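PDB 2VSH: 2-c-methyl-d-erythritol 4-phosphate cytidylyltransferase from Streptococcus pneumoniae, which catalyses the transfer of the cytidylyl group of CTP to D-ribitol 5-phosphate, making the CDP-activated ribitol used for teichoic acid precursors. Local coordinates for residues A[111-116]-A[217-222]. Residues are numbered along the deposited sequence; the frame is centred on the assembly and turned at random.
Sequences THDSVR and NLKITT
Arg116 and Lys219 lie against each other through the guanidinium: CB of Lys219 sits over the centre of one of its faces, 3.7 Å from CZ of Arg116. Three partners ring the edge of the same group, close to its plane. NH1 of Arg116 donates to Asn217 O at 2.8 Å, almost in line with the carbonyl although the N-H itself is bent (133°); Arg116 NE binds Asp113 OD2 at 2.9 Å in a salt bridge, on the anti side of the carboxylate; NH2 donates to a water that also accepts from Lys219 NZ. Lys219, extended beyond CG, crosses Asp113 at about a right angle, its CE closer to OD2 than NZ is; the direct salt bridge is long, Lys219 NZ to Asp113 OD2 3.9 Å.

Between backbones, Ile220 N donates to Val115 O at 2.8 Å; Lys219 CA-H approaches Val115 O, and Arg116 CA-H approaches Leu218 O. Beside the Ile220 bond, Val115 CB and Ile220 CB meet at 4.3 Å, and Val115 CG2 touches Lys219 CG.

Asn217 OD1 lies at the His112 ring edge, 4.0 Å from His112 CE1, a contact without a hydrogen bond; Asn217 ND2 is held by Thr170 O. Within the turn, His112, its CG anti to the backbone N (chi1 -174°), donates through NE2 to Arg116 O, positioning that carbonyl.

The type I turn from Asp113 to Arg116 carries Ser114, probably part of the CTP site. Asp113 OD2 links Arg116 to the end of Lys219 while OD1 takes Arg86, so one carboxylate joins turn, loop before helix 223-232 and a likely CTP-site residue.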
loop_
_atom_site.group_PDB
_atom_site.type_symbol
_atom_site.label_atom_id
_atom_site.label_comp_id
_atom_site.label_asym_id
_atom_site.label_seq_id
_atom_site.Cartn_x
_atom_site.Cartn_y
_atom_site.Cartn_z
ATOM N N THR A 111 14.554 15.471 5.352
ATOM C CA THR A 111 14.800 14.056 5.620
ATOM C C THR A 111 14.173 13.161 4.552
ATOM O O THR A 111 13.081 13.444 4.059
ATOM C CB THR A 111 14.321 13.592 7.041
ATOM O OG1 THR A 111 12.887 13.562 7.096
ATOM C CG2 THR A 111 14.881 14.501 8.146
ATOM N N HIS A 112 14.880 12.085 4.186
ATOM C CA HIS A 112 14.457 11.255 3.063
ATOM C C HIS A 112 15.061 9.855 3.173
ATOM O O HIS A 112 16.230 9.710 3.546
ATOM C CB HIS A 112 14.870 11.923 1.729
ATOM C CG HIS A 112 14.350 11.221 0.512
ATOM N ND1 HIS A 112 13.009 11.184 0.191
ATOM C CD2 HIS A 112 14.989 10.514 -0.453
ATOM C CE1 HIS A 112 12.848 10.500 -0.932
ATOM N NE2 HIS A 112 14.031 10.069 -1.333
ATOM N N ASP A 113 14.263 8.838 2.854
ATOM C CA ASP A 113 14.711 7.432 2.855
ATOM C C ASP A 113 15.814 7.207 1.831
ATOM O O ASP A 113 15.666 7.617 0.683
ATOM C CB ASP A 113 13.553 6.509 2.461
ATOM C CG ASP A 113 12.439 6.471 3.488
ATOM O OD1 ASP A 113 12.706 6.662 4.694
ATOM O OD2 ASP A 113 11.286 6.226 3.081
ATOM N N SER A 114 16.874 6.490 2.213
ATOM C CA SER A 114 17.935 6.120 1.257
ATOM C C SER A 114 17.426 5.274 0.102
ATOM O O SER A 114 17.967 5.355 -0.997
ATOM C CB SER A 114 19.067 5.365 1.945
ATOM O OG SER A 114 18.566 4.155 2.468
ATOM N N VAL A 115 16.403 4.456 0.367
ATOM C CA VAL A 115 15.858 3.526 -0.639
ATOM C C VAL A 115 14.717 4.107 -1.474
ATOM O O VAL A 115 13.932 3.376 -2.098
ATOM C CB VAL A 115 15.423 2.190 -0.014
ATOM C CG1 VAL A 115 16.654 1.381 0.417
ATOM C CG2 VAL A 115 14.419 2.427 1.154
ATOM N N ARG A 116 14.647 5.425 -1.494
ATOM C CA ARG A 116 13.745 6.140 -2.387
ATOM C C ARG A 116 14.560 6.934 -3.424
ATOM O O ARG A 116 14.635 8.159 -3.341
ATOM C CB ARG A 116 12.822 7.060 -1.603
ATOM C CG ARG A 116 11.651 6.340 -0.919
ATOM C CD ARG A 116 10.657 7.345 -0.366
ATOM N NE ARG A 116 9.783 6.735 0.639
ATOM C CZ ARG A 116 8.567 6.249 0.406
ATOM N NH1 ARG A 116 8.045 6.281 -0.806
ATOM N NH2 ARG A 116 7.867 5.717 1.397
ATOM N N ASN A 217 7.769 7.600 -6.799
ATOM C CA ASN A 217 8.658 7.744 -5.613
ATOM C C ASN A 217 8.669 6.452 -4.759
ATOM O O ASN A 217 8.469 6.478 -3.537
ATOM C CB ASN A 217 8.278 8.987 -4.802
ATOM C CG ASN A 217 9.271 9.323 -3.674
ATOM O OD1 ASN A 217 10.446 8.956 -3.703
ATOM N ND2 ASN A 217 8.788 10.078 -2.695
ATOM N N LEU A 218 8.936 5.333 -5.444
ATOM C CA LEU A 218 8.984 3.990 -4.866
ATOM C C LEU A 218 9.981 3.869 -3.710
ATOM O O LEU A 218 11.083 4.399 -3.780
ATOM C CB LEU A 218 9.338 2.968 -5.975
ATOM C CG LEU A 218 9.549 1.478 -5.656
ATOM C CD1 LEU A 218 8.244 0.755 -5.310
ATOM C CD2 LEU A 218 10.222 0.752 -6.814
ATOM N N LYS A 219 9.569 3.168 -2.656
ATOM C CA LYS A 219 10.451 2.756 -1.585
ATOM C C LYS A 219 10.917 1.326 -1.882
ATOM O O LYS A 219 10.097 0.419 -2.001
ATOM C CB LYS A 219 9.731 2.821 -0.238
ATOM C CG LYS A 219 10.650 2.619 0.944
ATOM C CD LYS A 219 9.923 2.708 2.276
ATOM C CE LYS A 219 10.934 2.952 3.379
ATOM N NZ LYS A 219 10.318 2.779 4.707
ATOM N N ILE A 220 12.224 1.133 -2.037
ATOM C CA ILE A 220 12.733 -0.188 -2.422
ATOM C C ILE A 220 12.980 -0.994 -1.151
ATOM O O ILE A 220 14.020 -0.862 -0.522
ATOM C CB ILE A 220 13.998 -0.106 -3.325
ATOM C CG1 ILE A 220 13.703 0.740 -4.567
ATOM C CG2 ILE A 220 14.469 -1.513 -3.720
ATOM C CD1 ILE A 220 14.938 1.210 -5.330
ATOM N N THR A 221 11.982 -1.795 -0.780
ATOM C CA THR A 221 11.993 -2.575 0.458
ATOM C C THR A 221 12.151 -4.066 0.166
ATOM O O THR A 221 12.993 -4.731 0.761
ATOM C CB THR A 221 10.665 -2.336 1.255
ATOM O OG1 THR A 221 10.667 -1.001 1.769
ATOM C CG2 THR A 221 10.523 -3.309 2.407
ATOM N N THR A 222 11.335 -4.580 -0.747
ATOM C CA THR A 222 11.293 -5.996 -1.026
ATOM C C THR A 222 11.979 -6.285 -2.363
ATOM O O THR A 222 12.239 -5.372 -3.146
ATOM C CB THR A 222 9.826 -6.525 -1.101
ATOM O OG1 THR A 222 9.206 -6.004 -2.274
ATOM C CG2 THR A 222 9.011 -6.116 0.132
HETATM O O HOH W 1 9.247 5.711 4.324
#